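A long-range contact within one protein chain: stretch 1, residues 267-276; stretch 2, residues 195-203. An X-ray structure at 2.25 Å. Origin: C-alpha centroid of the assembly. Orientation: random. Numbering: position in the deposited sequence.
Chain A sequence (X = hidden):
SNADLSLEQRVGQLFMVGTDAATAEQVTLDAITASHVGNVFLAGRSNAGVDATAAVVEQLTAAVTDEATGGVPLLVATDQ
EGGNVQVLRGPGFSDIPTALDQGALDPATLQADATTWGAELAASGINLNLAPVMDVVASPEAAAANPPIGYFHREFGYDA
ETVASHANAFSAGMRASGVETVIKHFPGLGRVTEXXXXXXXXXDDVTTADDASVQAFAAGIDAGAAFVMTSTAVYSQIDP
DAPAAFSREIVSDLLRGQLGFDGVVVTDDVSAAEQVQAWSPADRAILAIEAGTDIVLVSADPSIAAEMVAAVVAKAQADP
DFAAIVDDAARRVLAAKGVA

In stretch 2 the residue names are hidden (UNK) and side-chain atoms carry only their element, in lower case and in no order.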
# COMPACT_ATOMS: atom_id res chain seq x y z
N THR A 267 -4.21 2.45 2.57
CA THR A 267 -4.90 3.13 1.47
C THR A 267 -4.00 3.18 0.25
O THR A 267 -2.77 3.12 0.35
CB THR A 267 -5.32 4.60 1.77
OG1 THR A 267 -4.14 5.39 1.97
CG2 THR A 267 -6.23 4.69 2.98
N ASP A 268 -4.63 3.29 -0.92
CA ASP A 268 -3.93 3.80 -2.09
C ASP A 268 -3.48 5.26 -1.73
O ASP A 268 -3.96 5.85 -0.75
CB ASP A 268 -4.86 3.74 -3.31
CG ASP A 268 -4.13 3.97 -4.64
OD1 ASP A 268 -2.91 4.28 -4.66
OD2 ASP A 268 -4.80 3.87 -5.69
N ASP A 269 -2.54 5.82 -2.46
CA ASP A 269 -2.15 7.20 -2.18
C ASP A 269 -3.36 8.13 -2.16
O ASP A 269 -4.09 8.16 -3.14
CB ASP A 269 -1.18 7.74 -3.23
CG ASP A 269 -1.05 9.24 -3.12
OD1 ASP A 269 -0.45 9.67 -2.11
OD2 ASP A 269 -1.63 9.97 -3.97
N VAL A 270 -3.59 8.89 -1.09
CA VAL A 270 -4.73 9.82 -1.08
C VAL A 270 -4.26 11.27 -1.16
O VAL A 270 -5.07 12.20 -1.08
CB VAL A 270 -5.60 9.61 0.16
CG1 VAL A 270 -6.28 8.24 0.09
CG2 VAL A 270 -4.76 9.78 1.47
N SER A 271 -2.95 11.47 -1.28
CA SER A 271 -2.37 12.82 -1.24
C SER A 271 -2.72 13.65 -2.48
O SER A 271 -3.08 14.81 -2.34
CB SER A 271 -0.84 12.77 -1.05
OG SER A 271 -0.12 12.43 -2.23
N ALA A 272 -2.61 13.08 -3.69
CA ALA A 272 -2.82 13.88 -4.90
C ALA A 272 -3.79 13.23 -5.92
O ALA A 272 -4.22 13.89 -6.87
CB ALA A 272 -1.48 14.18 -5.57
N ALA A 273 -4.12 11.96 -5.72
CA ALA A 273 -5.06 11.25 -6.58
C ALA A 273 -6.37 12.03 -6.75
O ALA A 273 -7.06 12.37 -5.75
CB ALA A 273 -5.34 9.86 -6.00
N GLU A 274 -6.71 12.31 -8.00
CA GLU A 274 -7.81 13.18 -8.33
C GLU A 274 -9.11 12.66 -7.73
O GLU A 274 -9.95 13.43 -7.33
CB GLU A 274 -7.97 13.34 -9.84
CG GLU A 274 -8.99 14.38 -10.27
CD GLU A 274 -8.62 15.82 -9.83
OE1 GLU A 274 -7.46 16.06 -9.38
OE2 GLU A 274 -9.50 16.70 -9.93
N GLN A 275 -9.24 11.33 -7.64
CA GLN A 275 -10.46 10.70 -7.19
C GLN A 275 -10.86 11.16 -5.78
O GLN A 275 -12.04 11.17 -5.45
CB GLN A 275 -10.30 9.18 -7.22
CG GLN A 275 -11.45 8.43 -6.51
CD GLN A 275 -12.63 8.19 -7.45
OE1 GLN A 275 -12.72 8.80 -8.53
NE2 GLN A 275 -13.53 7.27 -7.05
N VAL A 276 -9.89 11.56 -4.94
CA VAL A 276 -10.27 11.99 -3.58
C VAL A 276 -9.98 13.44 -3.25
O VAL A 276 -10.06 13.83 -2.08
CB VAL A 276 -9.61 11.07 -2.52
CG1 VAL A 276 -10.16 9.69 -2.66
CG2 VAL A 276 -8.05 11.09 -2.62
N UNK A 195 -8.92 6.29 -14.71
CA UNK A 195 -7.82 6.24 -13.76
C UNK A 195 -8.07 7.14 -12.53
O UNK A 195 -8.18 8.37 -12.66
n UNK A 195 -4.24 5.86 -14.49
c UNK A 195 -6.51 6.67 -14.44
c UNK A 195 -5.28 6.14 -13.73
o UNK A 195 -5.27 5.98 -12.50
N UNK A 196 -8.07 6.56 -11.33
CA UNK A 196 -8.32 7.34 -10.12
C UNK A 196 -7.23 8.38 -9.82
O UNK A 196 -7.50 9.33 -9.11
o UNK A 196 -7.36 5.60 -8.75
c UNK A 196 -9.83 5.62 -8.99
c UNK A 196 -8.50 6.45 -8.89
N UNK A 197 -6.03 8.21 -10.38
CA UNK A 197 -4.95 9.21 -10.26
C UNK A 197 -5.34 10.55 -10.83
O UNK A 197 -5.05 11.60 -10.24
c UNK A 197 -3.64 8.75 -10.97
o UNK A 197 -3.25 7.33 -9.06
c UNK A 197 -2.89 7.63 -10.22
o UNK A 197 -1.91 7.05 -10.80
N UNK A 198 -6.00 10.53 -11.98
CA UNK A 198 -6.22 11.74 -12.77
C UNK A 198 -7.69 12.11 -12.99
O UNK A 198 -7.98 13.17 -13.54
c UNK A 198 -5.61 11.56 -14.20
c UNK A 198 -4.10 11.37 -14.14
o UNK A 198 -6.17 10.38 -14.77
N UNK A 199 -8.61 11.21 -12.66
CA UNK A 199 -10.04 11.41 -12.92
C UNK A 199 -10.78 11.25 -11.59
O UNK A 199 -10.35 10.49 -10.75
c UNK A 199 -12.02 10.61 -14.34
o UNK A 199 -9.79 10.49 -15.17
c UNK A 199 -10.56 10.37 -13.97
N UNK A 200 -11.89 11.97 -11.38
CA UNK A 200 -12.68 11.75 -10.16
C UNK A 200 -14.04 11.18 -10.56
O UNK A 200 -14.38 11.17 -11.74
c UNK A 200 -12.86 13.05 -9.36
N UNK A 201 -14.79 10.68 -9.59
CA UNK A 201 -16.06 10.03 -9.91
C UNK A 201 -15.85 8.72 -10.64
O UNK A 201 -16.70 8.29 -11.43
N UNK A 202 -14.71 8.07 -10.41
CA UNK A 202 -14.46 6.77 -11.02
C UNK A 202 -15.30 5.71 -10.36
O UNK A 202 -15.22 5.48 -9.15
c UNK A 202 -12.15 7.31 -11.73
c UNK A 202 -13.01 6.36 -10.94
c UNK A 202 -12.89 4.95 -11.50
N UNK A 203 -16.14 5.10 -11.17
CA UNK A 203 -17.11 4.11 -10.71
C UNK A 203 -16.83 2.81 -11.45
O UNK A 203 -16.77 2.81 -12.69
c UNK A 203 -18.57 4.54 -10.95
c UNK A 203 -19.54 3.33 -10.64
c UNK A 203 -18.92 5.72 -10.09
O HOH W 1 -7.38 3.64 -6.34
O HOH W 2 -5.32 6.42 -7.24
O HOH W 3 -1.56 9.06 -6.78
O HOH W 4 -14.52 11.25 -6.82

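Position 195 carries two side-chain carbons, the second bonded to one oxygen and one nitrogen, and makes no contact with stretch 1. This is an amide, N195. Its OD1 accepts a hydrogen bond from the backbone N of position 197 (3.2 Å), and its backbone O accepts from the amides of 198 and 199, so it ties the turn together.

At 196 one carbon bears an oxygen and a carbon; the CB packs on Q275 CB at 3.7 Å, and the oxygen faces D268 across two waters. This is T196. OG1 lies 4.3 Å from D268 OD2, too far for a direct bond; of the bridging waters one donates to OG1 and the other accepts from it, a double role that suits a hydroxyl.

Position 197 has two carbons, the second with two oxygens. Its CB points away from stretch 1, and the side chain reaches D268 and D269 through water. This is D197. OD1 is 2.9 Å from the O of water 2, which also donates to D268, and a weak bond joins OD1 to water 3, which donates to D269 as well; a carboxylate suits water donors.

Position 198 shows one carbon bearing an oxygen and a carbon, directed away from stretch 1; E274 CB meets only its backbone, at C (3.4 Å). It is T198, exposed, where a small polar side chain is tolerated.

Position 199 has the same branch, also directed away, and its backbone N lies 3.6 Å from E274 CB. It is T199, partly exposed; here too the contact does not itself select threonine.

Position 200 has a single side-chain carbon, its CB 3.6 Å from E274 O and 4.2 Å from E274 CG: A200, small enough for this close approach.

No side-chain atom exists at 201, whose N donates to water 4, which in turn donates to Q275 O. Phi is 69°, a value that favours glycine: G201.

Position 202 has three carbons, one carrying the other two, with CB 3.4 Å from Q275 OE1. It is V202, a buried hydrocarbon that leaves polar pairing to the backbone.

Position 203 has the same three-carbon branch, directed away and out of contact: V203, an exposed strand residue.

The contact works chiefly through backbone and one amide side chain. E274 N donates to D197 O (2.9 Å) and Q275 N to T196 O (3.0 Å), so successive amides dock on successive carbonyls in reverse order. The Q275 side chain grips the backbone of V202 twice: OE1 accepts from V202 N (2.8 Å) and NE2 donates to V202 O (3.2 Å), as its amide holds both acceptor and donor.

Stretch 2, residues 195-203: NTDTTAGVV
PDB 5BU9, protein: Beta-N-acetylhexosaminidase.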